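Local atomic coordinates of citrate synthase (Thermotoga maritima, PDB entry 2P2W), a protein that probably catalyses the condensation of oxaloacetate with acetyl-CoA and water to give citrate and CoA in the tricarboxylic acid cycle. Residues A[280-284]-A[301-305]; A[215-220]-A[314-318]; A[15-19]-A[174-178]; A[168-172]-A[259-263]; A[147-151]-A[163-167]. One frame throughout, in Å; residues are numbered along the deposited sequence.

Interaction 1: A[280-284]-A[301-305]; sequences ASKLE and LYSSV
Ala280 is the small knob on the 280-284 side, and its CB drops into a shallow hollow walled by Leu301, Tyr302 and Val305 of the facing helix. The methyl meets Tyr302 CE1 at 3.9 Å and Leu301 CD1 at 4.1 Å, while Val305 CG2 closes the far wall at a looser 4.5 Å. The two helical segments run antiparallel, at 172°, with their axes 11.4 Å apart, so long side chains from 301-305 must bridge the gap. Tyr302 does most of this: with CG turned away from its own carbonyl carbon (chi1 -64°), the ring passes beside Ala280 and carries its hydroxyl up to the next turn. There OH donates to Glu284 OE1 at 2.5 Å, a short bond made in the plane of the ring and nearly along the C-O axis of the acceptor, the carboxylate standing 60° to the ring. Leu301 CD2 rests on one face of the same ring, offset toward its rim. A phenylalanine in place of Tyr302 would probably leave the buried Glu284 OE1 without its hydroxyl donor. The contact lies between helices 275-289 and 299-309 of the largely helical citrate synthase core; helix 214-225 packs on Leu283 and Leu301, whereas helix 258-270, through Lys264 and Leu267, borders Tyr302.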
# COMPACT_ATOMS: atom_id res chain seq x y z
N ALA A 280 -24.57 20.67 6.36
CA ALA A 280 -23.12 20.84 6.29
C ALA A 280 -22.73 22.32 6.41
O ALA A 280 -21.73 22.67 7.06
CB ALA A 280 -22.60 20.27 4.98
N SER A 281 -23.52 23.18 5.78
CA SER A 281 -23.26 24.61 5.82
C SER A 281 -23.45 25.14 7.24
O SER A 281 -22.67 25.97 7.71
CB SER A 281 -24.19 25.34 4.86
OG SER A 281 -23.77 26.68 4.68
N LYS A 282 -24.48 24.65 7.92
CA LYS A 282 -24.76 25.08 9.29
C LYS A 282 -23.67 24.57 10.23
O LYS A 282 -23.30 25.26 11.19
CB LYS A 282 -26.12 24.55 9.74
CG LYS A 282 -26.58 25.11 11.08
CD LYS A 282 -26.75 26.62 11.02
CE LYS A 282 -27.48 27.14 12.25
NZ LYS A 282 -27.72 28.60 12.14
N LEU A 283 -23.17 23.37 9.96
CA LEU A 283 -22.12 22.78 10.78
C LEU A 283 -20.87 23.66 10.69
O LEU A 283 -20.22 23.94 11.70
CB LEU A 283 -21.82 21.36 10.30
CG LEU A 283 -20.80 20.53 11.09
CD1 LEU A 283 -21.21 20.46 12.56
CD2 LEU A 283 -20.74 19.12 10.47
N GLU A 284 -20.55 24.11 9.48
CA GLU A 284 -19.39 24.97 9.29
C GLU A 284 -19.60 26.28 10.03
O GLU A 284 -18.70 26.78 10.71
CB GLU A 284 -19.16 25.26 7.81
CG GLU A 284 -18.20 26.42 7.57
CD GLU A 284 -18.00 26.73 6.11
OE1 GLU A 284 -18.38 25.90 5.26
OE2 GLU A 284 -17.44 27.81 5.81
N LEU A 301 -15.95 17.39 3.26
CA LEU A 301 -17.27 17.82 3.70
C LEU A 301 -18.20 18.12 2.53
O LEU A 301 -19.34 17.66 2.51
CB LEU A 301 -17.17 19.07 4.59
CG LEU A 301 -18.48 19.58 5.21
CD1 LEU A 301 -19.03 18.55 6.18
CD2 LEU A 301 -18.24 20.90 5.92
N TYR A 302 -17.71 18.87 1.55
CA TYR A 302 -18.54 19.24 0.41
C TYR A 302 -18.41 18.36 -0.82
O TYR A 302 -19.35 18.29 -1.62
CB TYR A 302 -18.28 20.70 0.06
CG TYR A 302 -18.71 21.63 1.18
CD1 TYR A 302 -20.04 21.69 1.59
CD2 TYR A 302 -17.78 22.43 1.84
CE1 TYR A 302 -20.44 22.52 2.63
CE2 TYR A 302 -18.16 23.27 2.89
CZ TYR A 302 -19.49 23.30 3.28
OH TYR A 302 -19.87 24.12 4.32
N SER A 303 -17.28 17.70 -1.00
CA SER A 303 -17.13 16.83 -2.16
C SER A 303 -18.16 15.70 -2.01
O SER A 303 -18.80 15.31 -2.99
CB SER A 303 -15.72 16.24 -2.24
OG SER A 303 -15.48 15.33 -1.18
N SER A 304 -18.30 15.19 -0.79
CA SER A 304 -19.25 14.11 -0.53
C SER A 304 -20.68 14.54 -0.83
O SER A 304 -21.45 13.79 -1.43
CB SER A 304 -19.15 13.63 0.93
OG SER A 304 -19.56 14.63 1.84
N VAL A 305 -21.04 15.76 -0.42
CA VAL A 305 -22.39 16.26 -0.68
C VAL A 305 -22.62 16.41 -2.19
O VAL A 305 -23.69 16.05 -2.70
CB VAL A 305 -22.64 17.61 0.04
CG1 VAL A 305 -24.02 18.16 -0.34
CG2 VAL A 305 -22.57 17.41 1.55

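Interaction 2: A[215-220]-A[314-318]; sequences SEKVPP and RNMFT
Glu216 OE2 is approached by a water and by the backbone N and hydroxyl of Thr318. Water 1 gives the shortest bond, at 2.8 Å, and donates its other hydrogen to Asn315 O. Thr318 N approaches OE2 at 3.3 Å, fairly straight (161°) but weak, and Thr318 OG1 lies 3.0 Å from OE2, also weakly bound, with its proton not settled between acceptors. The side chains of Glu216 and Thr318 cross at about a right angle, the glutamate extended beyond CG so that its carboxylate reaches the first turn of helix 317-337. The other oxygen, OE1, is held by His89. Farther along, Pro219 CB sits over one face of the Arg314 guanidinium, 3.4 Å above its centre, while Pro219 CG touches the Phe317 ring near the plane at CE2 (3.8 Å). Ser215 O lies at the edge of that ring, 3.6 Å from Phe317 CD2, and Arg314 CA covers the middle of one face. Arg314 keeps its charge paired with Glu223 and Glu308, and Ser215 OG bonds Gly212 O. A carboxylate at the N-terminal end of a helix, met by a backbone N-H, is likely to be stabilised as the anion, so weak polar bonds and apolar packing together join helix 214-225 to the start of helix 317-337.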
# COMPACT_ATOMS: atom_id res chain seq x y z
N SER A 215 -15.03 11.12 3.34
CA SER A 215 -16.07 11.54 2.41
C SER A 215 -17.29 10.61 2.49
O SER A 215 -18.43 11.06 2.33
CB SER A 215 -15.54 11.58 0.98
OG SER A 215 -15.17 10.29 0.51
N GLU A 216 -17.06 9.33 2.74
CA GLU A 216 -18.17 8.38 2.82
C GLU A 216 -18.85 8.45 4.19
O GLU A 216 -19.99 8.02 4.35
CB GLU A 216 -17.68 6.95 2.56
CG GLU A 216 -16.89 6.82 1.27
CD GLU A 216 -16.62 5.37 0.88
OE1 GLU A 216 -16.79 4.48 1.74
OE2 GLU A 216 -16.21 5.15 -0.29
N LYS A 217 -18.14 9.01 5.17
CA LYS A 217 -18.70 9.14 6.52
C LYS A 217 -19.51 10.42 6.72
O LYS A 217 -20.28 10.57 7.65
CB LYS A 217 -17.54 9.11 7.53
CG LYS A 217 -17.12 7.68 7.89
CD LYS A 217 -17.50 7.26 9.32
CE LYS A 217 -17.19 5.79 9.60
NZ LYS A 217 -18.30 5.20 10.35
N VAL A 218 -19.28 11.41 5.83
CA VAL A 218 -19.97 12.68 6.03
C VAL A 218 -21.49 12.60 5.88
O VAL A 218 -22.25 13.06 6.74
CB VAL A 218 -19.33 13.77 5.17
CG1 VAL A 218 -20.26 14.99 5.12
CG2 VAL A 218 -18.00 14.20 5.80
N PRO A 219 -21.98 12.07 4.76
CA PRO A 219 -23.42 11.94 4.57
C PRO A 219 -24.16 11.35 5.79
O PRO A 219 -25.13 11.89 6.29
CB PRO A 219 -23.63 11.15 3.28
CG PRO A 219 -22.44 11.50 2.40
CD PRO A 219 -21.31 11.63 3.53
N PRO A 220 -23.68 10.20 6.31
CA PRO A 220 -24.31 9.56 7.47
C PRO A 220 -24.23 10.44 8.72
O PRO A 220 -25.13 10.45 9.57
CB PRO A 220 -23.52 8.27 7.64
CG PRO A 220 -22.43 8.12 6.61
CD PRO A 220 -22.56 9.38 5.81
N ARG A 314 -22.71 6.09 -2.40
CA ARG A 314 -21.81 6.51 -1.33
C ARG A 314 -20.53 5.67 -1.24
O ARG A 314 -19.46 6.16 -0.90
CB ARG A 314 -22.58 6.46 -0.01
CG ARG A 314 -23.71 7.48 0.01
CD ARG A 314 -24.42 7.58 1.37
NE ARG A 314 -25.40 8.68 1.33
CZ ARG A 314 -26.10 8.94 2.45
NH1 ARG A 314 -25.91 8.22 3.54
NH2 ARG A 314 -26.98 9.95 2.45
N ASN A 315 -20.64 4.36 -1.53
CA ASN A 315 -19.45 3.52 -1.42
C ASN A 315 -18.52 3.65 -2.64
O ASN A 315 -17.58 2.88 -2.82
CB ASN A 315 -19.86 2.07 -1.14
CG ASN A 315 -20.46 1.43 -2.36
OD1 ASN A 315 -21.09 2.08 -3.19
ND2 ASN A 315 -20.28 0.10 -2.45
N MET A 316 -18.83 4.65 -3.50
CA MET A 316 -17.94 4.97 -4.61
C MET A 316 -17.24 6.34 -4.42
O MET A 316 -16.36 6.72 -5.18
CB MET A 316 -18.75 4.97 -5.93
CG MET A 316 -17.84 5.05 -7.16
SD MET A 316 -18.73 5.47 -8.67
CE MET A 316 -19.50 3.87 -8.96
N PHE A 317 -17.69 7.09 -3.38
CA PHE A 317 -17.13 8.43 -3.15
C PHE A 317 -15.58 8.41 -3.06
O PHE A 317 -14.90 9.23 -3.68
CB PHE A 317 -17.69 8.98 -1.83
CG PHE A 317 -19.13 9.44 -1.95
CD1 PHE A 317 -19.88 9.15 -3.09
CD2 PHE A 317 -19.71 10.13 -0.89
CE1 PHE A 317 -21.22 9.54 -3.15
CE2 PHE A 317 -21.05 10.51 -0.96
CZ PHE A 317 -21.81 10.22 -2.09
N THR A 318 -15.00 7.49 -2.29
CA THR A 318 -13.55 7.43 -2.18
C THR A 318 -12.93 7.05 -3.52
O THR A 318 -11.84 7.51 -3.86
CB THR A 318 -13.10 6.42 -1.09
OG1 THR A 318 -13.69 6.77 0.16
CG2 THR A 318 -11.58 6.46 -0.93
O HOH W 1 -15.35 4.34 -2.87

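Interaction 3: A[15-19]-A[174-178]; sequences SICYL and MEQDI
Cys17 and Asp177 bring the two backbones closest, their CA atoms 5.8 Å apart, yet no direct hydrogen bond joins the segments. Residues 17-19 are extended, whereas 174-178 form an irregular link in which Asp177 takes a positive phi of 57° and turns the chain. Two waters span the backbone of one and the side chain of the other: water 2 donates to Cys17 O at 3.0 Å and to Asp177 OD1 at 2.9 Å, and water 3 repeats the bridge with a weak second bond. Asp177 also reaches across the dimer interface, through OD2 to Thr346 and through OD1 to Ser347, both of the second subunit.

The strand is an outer member of the small antiparallel sheet 17-20, 25-28 and 31-32, and the loop joins helix 163-173 to helix 180-189. The contact thus lays a sheet edge against a loop that probably lines the active site: Gln176 lies next to His250, a predicted active-site residue, its NE2 is hydrogen-bonded to a bound citrate and its OE1 to Tyr253. Leu19 CD1 packs beside the amide, 3.9 Å from Gln176 OE1, and Leu19 CD2 lies against Gln176 CG.

Glu175 is bent at chi2 (75°), which curls its carboxylate back to accept Asp177 N at OE2, 2.8 Å away and from above the carboxylate plane. The same oxygen is hydrogen-bonded to His332 and lies close against Cys17 CB (3.1 Å). The Ile16 and Glu175 side chains cross at about a right angle, Ile16 CG2 lying 3.8 Å from Glu175 CD. Cys17 SG, swung anti to the backbone nitrogen (chi1 160°), points at the turn, 3.7 Å from Asp177 N.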
# COMPACT_ATOMS: atom_id res chain seq x y z
N SER A 15 8.51 19.62 -7.26
CA SER A 15 8.08 20.79 -8.01
C SER A 15 6.63 20.64 -8.51
O SER A 15 6.15 21.42 -9.32
CB SER A 15 9.03 20.97 -9.19
OG SER A 15 8.84 19.89 -10.11
N ILE A 16 5.95 19.57 -8.04
CA ILE A 16 4.60 19.28 -8.53
C ILE A 16 3.54 20.19 -7.92
O ILE A 16 2.68 20.75 -8.60
CB ILE A 16 4.27 17.83 -8.17
CG1 ILE A 16 5.16 16.86 -8.95
CG2 ILE A 16 2.81 17.53 -8.55
CD1 ILE A 16 4.93 15.41 -8.55
N CYS A 17 3.56 20.36 -6.60
CA CYS A 17 2.53 21.13 -5.94
C CYS A 17 2.98 21.87 -4.70
O CYS A 17 3.73 21.35 -3.88
CB CYS A 17 1.39 20.17 -5.57
SG CYS A 17 0.24 20.71 -4.28
N TYR A 18 2.51 23.11 -4.57
CA TYR A 18 2.83 23.92 -3.41
C TYR A 18 1.57 24.05 -2.57
O TYR A 18 0.54 24.55 -3.04
CB TYR A 18 3.33 25.31 -3.81
CG TYR A 18 3.53 26.23 -2.63
CD1 TYR A 18 4.23 25.81 -1.49
CD2 TYR A 18 3.00 27.52 -2.62
CE1 TYR A 18 4.39 26.64 -0.39
CE2 TYR A 18 3.16 28.37 -1.52
CZ TYR A 18 3.85 27.92 -0.41
OH TYR A 18 3.99 28.75 0.68
N LEU A 19 1.65 23.58 -1.34
CA LEU A 19 0.53 23.63 -0.41
C LEU A 19 0.82 24.69 0.65
O LEU A 19 1.71 24.51 1.48
CB LEU A 19 0.36 22.26 0.26
CG LEU A 19 -0.69 22.13 1.37
CD1 LEU A 19 -2.05 22.56 0.85
CD2 LEU A 19 -0.72 20.69 1.85
N MET A 174 -7.12 16.18 -7.77
CA MET A 174 -6.01 15.48 -8.40
C MET A 174 -4.71 15.42 -7.62
O MET A 174 -3.99 14.42 -7.69
CB MET A 174 -5.69 16.09 -9.76
CG MET A 174 -6.63 15.69 -10.87
SD MET A 174 -6.02 16.32 -12.44
CE MET A 174 -7.33 15.80 -13.53
N GLU A 175 -4.39 16.47 -6.87
CA GLU A 175 -3.11 16.49 -6.19
C GLU A 175 -3.00 17.39 -4.96
O GLU A 175 -3.61 18.46 -4.91
CB GLU A 175 -2.06 16.94 -7.22
CG GLU A 175 -0.84 17.63 -6.65
CD GLU A 175 0.11 16.67 -5.99
OE1 GLU A 175 0.02 15.46 -6.28
OE2 GLU A 175 0.95 17.13 -5.18
N GLN A 176 -2.24 16.94 -3.96
CA GLN A 176 -2.00 17.76 -2.77
C GLN A 176 -0.82 17.35 -1.90
O GLN A 176 -0.98 16.90 -0.76
CB GLN A 176 -3.25 17.88 -1.89
CG GLN A 176 -3.03 18.92 -0.79
CD GLN A 176 -4.30 19.51 -0.23
OE1 GLN A 176 -4.86 20.46 -0.77
NE2 GLN A 176 -4.77 18.93 0.88
N ASP A 177 0.38 17.51 -2.45
CA ASP A 177 1.61 17.24 -1.73
C ASP A 177 1.71 15.81 -1.17
O ASP A 177 1.20 14.86 -1.77
CB ASP A 177 1.75 18.28 -0.60
CG ASP A 177 3.18 18.45 -0.13
OD1 ASP A 177 4.08 18.60 -0.98
OD2 ASP A 177 3.40 18.45 1.10
N ILE A 178 2.36 15.67 -0.02
CA ILE A 178 2.56 14.35 0.56
C ILE A 178 1.54 13.92 1.61
O ILE A 178 1.87 13.72 2.78
CB ILE A 178 3.98 14.23 1.16
CG1 ILE A 178 4.99 14.94 0.25
CG2 ILE A 178 4.36 12.76 1.28
CD1 ILE A 178 5.04 14.41 -1.19
O HOH W 2 4.40 18.38 -3.86
O HOH W 3 6.03 21.10 -2.16

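Interaction 4: A[168-172]-A[259-263]; sequences SAFIL and RAVFL
The Arg259 guanidinium meets water 4 at its edge and in plane, and that water forms a polar bridge between the segments: it accepts from Arg259 NH1 at 3.1 Å and donates to Leu172 O at 2.6 Å. Leu172 O also lies near the guanidinium plane, but its close neighbour is the aliphatic Arg259 CD, at 3.2 Å. The arginine chain is bent at chi3 (-56°). At its end NH1 is hydrogen-bonded to a bound citrate and NH2 forms a salt bridge with Asp257, so the charge has several partners and the water ties it to the helix 163-173 end.

The other flat group, the Phe262 ring, is approached obliquely by two partners across the contact, and it also makes a cation-pi interaction with Arg265. Leu172 CD1 comes to 3.6 Å from Phe262 CD1, and Ser168 CB, one turn earlier, to 4.0 Å from Phe262 CE1. The same Leu172 methyl meets Leu263 CG at 3.7 Å, the two leucines reaching toward each other tip to tip, so that it is wedged between Phe262 and Leu263. Ala169 CB, small and set to one side, extends this apolar patch to Leu263 CD2 at 4.2 Å.

The two segments run antiparallel at 174°, their axes 10.6 Å apart, within the helical body of the citrate synthase fold. Helix 33-39 packs against Leu172 through Val33 and Ala37 and reaches Phe262 through Glu34, while Ser168 OG is bonded to Ala37 O. Beyond Leu263 lies helix 299-309, with Val299, Tyr302 and Ser303 in touch.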
# COMPACT_ATOMS: atom_id res chain seq x y z
N SER A 168 -14.88 19.76 -12.42
CA SER A 168 -14.21 20.72 -11.54
C SER A 168 -13.78 20.01 -10.26
O SER A 168 -12.68 20.24 -9.75
CB SER A 168 -15.15 21.88 -11.19
OG SER A 168 -15.39 22.72 -12.31
N ALA A 169 -14.65 19.15 -9.74
CA ALA A 169 -14.36 18.40 -8.52
C ALA A 169 -13.13 17.51 -8.69
O ALA A 169 -12.26 17.47 -7.82
CB ALA A 169 -15.56 17.56 -8.11
N PHE A 170 -13.06 16.80 -9.81
CA PHE A 170 -11.90 15.93 -10.05
C PHE A 170 -10.61 16.75 -10.06
O PHE A 170 -9.63 16.39 -9.42
CB PHE A 170 -12.03 15.19 -11.38
CG PHE A 170 -12.97 14.02 -11.35
CD1 PHE A 170 -13.07 13.21 -10.22
CD2 PHE A 170 -13.71 13.68 -12.48
CE1 PHE A 170 -13.89 12.08 -10.22
CE2 PHE A 170 -14.52 12.55 -12.49
CZ PHE A 170 -14.61 11.75 -11.36
N ILE A 171 -10.63 17.86 -10.79
CA ILE A 171 -9.46 18.72 -10.88
C ILE A 171 -9.00 19.17 -9.49
O ILE A 171 -7.81 19.14 -9.19
CB ILE A 171 -9.77 19.96 -11.76
CG1 ILE A 171 -10.07 19.51 -13.19
CG2 ILE A 171 -8.59 20.93 -11.74
CD1 ILE A 171 -10.54 20.62 -14.11
N LEU A 172 -9.94 19.56 -8.64
CA LEU A 172 -9.61 19.99 -7.28
C LEU A 172 -8.98 18.88 -6.44
O LEU A 172 -8.21 19.15 -5.52
CB LEU A 172 -10.87 20.48 -6.56
CG LEU A 172 -11.51 21.79 -7.03
CD1 LEU A 172 -12.84 22.00 -6.31
CD2 LEU A 172 -10.56 22.94 -6.76
N ARG A 259 -10.24 24.08 -1.71
CA ARG A 259 -11.05 23.14 -2.49
C ARG A 259 -12.45 23.04 -1.87
O ARG A 259 -13.44 22.93 -2.58
CB ARG A 259 -10.39 21.76 -2.49
CG ARG A 259 -8.95 21.77 -3.00
CD ARG A 259 -8.25 20.47 -2.63
NE ARG A 259 -8.30 20.23 -1.19
CZ ARG A 259 -7.87 19.12 -0.60
NH1 ARG A 259 -7.36 18.14 -1.33
NH2 ARG A 259 -7.96 18.99 0.72
N ALA A 260 -12.52 23.10 -0.54
CA ALA A 260 -13.81 23.03 0.15
C ALA A 260 -14.60 24.30 -0.16
O ALA A 260 -15.81 24.25 -0.40
CB ALA A 260 -13.60 22.90 1.66
N VAL A 261 -13.92 25.44 -0.16
CA VAL A 261 -14.56 26.72 -0.46
C VAL A 261 -15.14 26.70 -1.87
O VAL A 261 -16.28 27.11 -2.09
CB VAL A 261 -13.55 27.88 -0.34
CG1 VAL A 261 -14.20 29.18 -0.80
CG2 VAL A 261 -13.06 28.00 1.10
N PHE A 262 -14.34 26.21 -2.82
CA PHE A 262 -14.78 26.14 -4.21
C PHE A 262 -16.03 25.26 -4.32
O PHE A 262 -17.04 25.67 -4.90
CB PHE A 262 -13.65 25.57 -5.10
CG PHE A 262 -13.94 25.64 -6.57
CD1 PHE A 262 -14.91 24.82 -7.15
CD2 PHE A 262 -13.25 26.53 -7.39
CE1 PHE A 262 -15.18 24.88 -8.52
CE2 PHE A 262 -13.51 26.61 -8.76
CZ PHE A 262 -14.48 25.78 -9.32
N LEU A 263 -15.97 24.05 -3.76
CA LEU A 263 -17.11 23.14 -3.82
C LEU A 263 -18.32 23.65 -3.04
O LEU A 263 -19.45 23.34 -3.40
CB LEU A 263 -16.71 21.74 -3.32
CG LEU A 263 -15.70 21.01 -4.21
CD1 LEU A 263 -15.38 19.65 -3.61
CD2 LEU A 263 -16.27 20.85 -5.61
O HOH W 4 -6.26 17.90 -4.25

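Interaction 5: A[147-151]-A[163-167]; sequences HVENF and IRLLE
Val148 stands with CG1 anti to its backbone nitrogen (chi1 -178°), which sends that methyl to Ile163 and Leu166 and leaves CG2 for Glu167. The contact is a helix-helix packing in the mainly helical citrate synthase fold: helix 147-156 and the start of helix 163-173, neighbours along the chain, cross at 121° with segment axes 9.6 Å apart. Val148 CG1 lies 3.8 Å from Ile163 CG2 and 4.0 Å from Leu166 CD2, filling the hollow between these branched residues. On its other side, Val148 CG2 is laid against the carboxylate end of Glu167, 3.6 Å from OE2. Ile163 CD1 lies against CA and CG of Glu149, and the two side chains cross at about a right angle. Leu166 CD2 also meets the edge of the Phe151 ring, 4.2 Å from Phe151 CD2. With an alanine in place of Val148, a gap is likely to open between Ile163 and Leu166, and the aliphatic part of Glu167 would probably lose its apolar neighbour. Helix 42-51 borders one end, where Glu167 OE2 accepts from Phe42 N, and Pro123 of helix 110-133 touches Phe151. The same carboxylate oxygen also accepts a hydrogen bond from water 5, at 2.8 Å, and that water in turn accepts from Val148 N at 2.9 Å, near the amino end of its helix.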
# COMPACT_ATOMS: atom_id res chain seq x y z
N HIS A 147 -12.91 12.32 -21.03
CA HIS A 147 -12.69 11.43 -19.89
C HIS A 147 -13.85 11.45 -18.89
O HIS A 147 -14.36 10.40 -18.49
CB HIS A 147 -11.39 11.82 -19.18
CG HIS A 147 -10.92 10.82 -18.16
ND1 HIS A 147 -10.53 9.54 -18.49
CD2 HIS A 147 -10.75 10.93 -16.82
CE1 HIS A 147 -10.14 8.90 -17.40
NE2 HIS A 147 -10.26 9.72 -16.37
N VAL A 148 -14.27 12.65 -18.48
CA VAL A 148 -15.36 12.79 -17.51
C VAL A 148 -16.73 12.55 -18.14
O VAL A 148 -17.58 11.88 -17.55
CB VAL A 148 -15.32 14.18 -16.84
CG1 VAL A 148 -16.43 14.31 -15.81
CG2 VAL A 148 -13.96 14.40 -16.18
N GLU A 149 -16.96 13.09 -19.34
CA GLU A 149 -18.23 12.88 -20.04
C GLU A 149 -18.47 11.39 -20.17
O GLU A 149 -19.56 10.88 -19.90
CB GLU A 149 -18.18 13.47 -21.46
CG GLU A 149 -18.50 14.93 -21.58
CD GLU A 149 -18.40 15.42 -23.01
OE1 GLU A 149 -17.73 14.74 -23.84
OE2 GLU A 149 -18.97 16.49 -23.31
N ASN A 150 -17.43 10.69 -20.61
CA ASN A 150 -17.51 9.25 -20.81
C ASN A 150 -17.79 8.47 -19.54
O ASN A 150 -18.51 7.47 -19.56
CB ASN A 150 -16.23 8.72 -21.44
CG ASN A 150 -16.29 7.23 -21.65
OD1 ASN A 150 -17.05 6.73 -22.48
ND2 ASN A 150 -15.45 6.51 -20.92
N PHE A 151 -17.21 8.91 -18.43
CA PHE A 151 -17.44 8.22 -17.17
C PHE A 151 -18.92 8.31 -16.83
O PHE A 151 -19.57 7.32 -16.51
CB PHE A 151 -16.62 8.85 -16.04
CG PHE A 151 -16.93 8.30 -14.68
CD1 PHE A 151 -17.02 6.93 -14.48
CD2 PHE A 151 -17.13 9.15 -13.60
CE1 PHE A 151 -17.31 6.40 -13.22
CE2 PHE A 151 -17.42 8.64 -12.33
CZ PHE A 151 -17.51 7.26 -12.14
N ILE A 163 -22.14 17.41 -15.56
CA ILE A 163 -20.82 16.87 -15.82
C ILE A 163 -19.72 17.88 -15.51
O ILE A 163 -18.67 17.53 -14.97
CB ILE A 163 -20.71 16.40 -17.29
CG1 ILE A 163 -21.59 15.16 -17.50
CG2 ILE A 163 -19.26 16.11 -17.65
CD1 ILE A 163 -21.71 14.72 -18.96
N ARG A 164 -19.96 19.15 -15.84
CA ARG A 164 -19.01 20.23 -15.60
C ARG A 164 -18.63 20.34 -14.11
O ARG A 164 -17.50 20.62 -13.76
CB ARG A 164 -19.65 21.54 -16.07
CG ARG A 164 -19.85 21.58 -17.58
CD ARG A 164 -20.24 22.97 -18.08
NE ARG A 164 -20.59 22.94 -19.50
CZ ARG A 164 -19.59 23.14 -20.38
NH1 ARG A 164 -18.36 23.36 -19.95
NH2 ARG A 164 -19.86 23.13 -21.69
N LEU A 165 -19.62 20.14 -13.25
CA LEU A 165 -19.40 20.24 -11.81
C LEU A 165 -18.51 19.08 -11.35
O LEU A 165 -17.60 19.27 -10.54
CB LEU A 165 -20.74 20.20 -11.07
CG LEU A 165 -21.81 21.18 -11.58
CD1 LEU A 165 -23.05 21.09 -10.69
CD2 LEU A 165 -21.25 22.60 -11.60
N LEU A 166 -18.77 17.89 -11.88
CA LEU A 166 -17.97 16.72 -11.54
C LEU A 166 -16.53 16.91 -12.01
O LEU A 166 -15.59 16.55 -11.30
CB LEU A 166 -18.56 15.46 -12.18
CG LEU A 166 -17.76 14.16 -11.98
CD1 LEU A 166 -17.58 13.90 -10.49
CD2 LEU A 166 -18.47 12.99 -12.64
N GLU A 167 -16.36 17.48 -13.20
CA GLU A 167 -15.02 17.70 -13.74
C GLU A 167 -14.23 18.68 -12.85
O GLU A 167 -13.05 18.45 -12.56
CB GLU A 167 -15.11 18.23 -15.17
CG GLU A 167 -13.77 18.47 -15.84
CD GLU A 167 -13.77 18.04 -17.30
OE1 GLU A 167 -14.77 18.30 -18.00
OE2 GLU A 167 -12.77 17.44 -17.75
O HOH W 5 -12.87 15.03 -19.23

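Interactions 3 and 4 meet around the bound citrate: the side chains of Gln176 and Arg259 each come within about 3 Å of it, and Gln176 NE2 packs 3.2 Å from Arg259 NH2. These side chains come about 3 and 4 Å from that of His250, a predicted active-site residue. Interactions 1 and 2, 12 Å apart at their centres, touch through Ser304 and lie near the predicted catalytic Asp300, whose side chain approaches that of Ser215 to about 4 Å. Interaction 1 joins interaction 4 through Tyr302 and Leu263. Interaction 5 is remote from these sites, but shares helix 163-173 with interaction 4, Phe170 packing on Val148, and reaches interaction 2 through Phe151 and Met316.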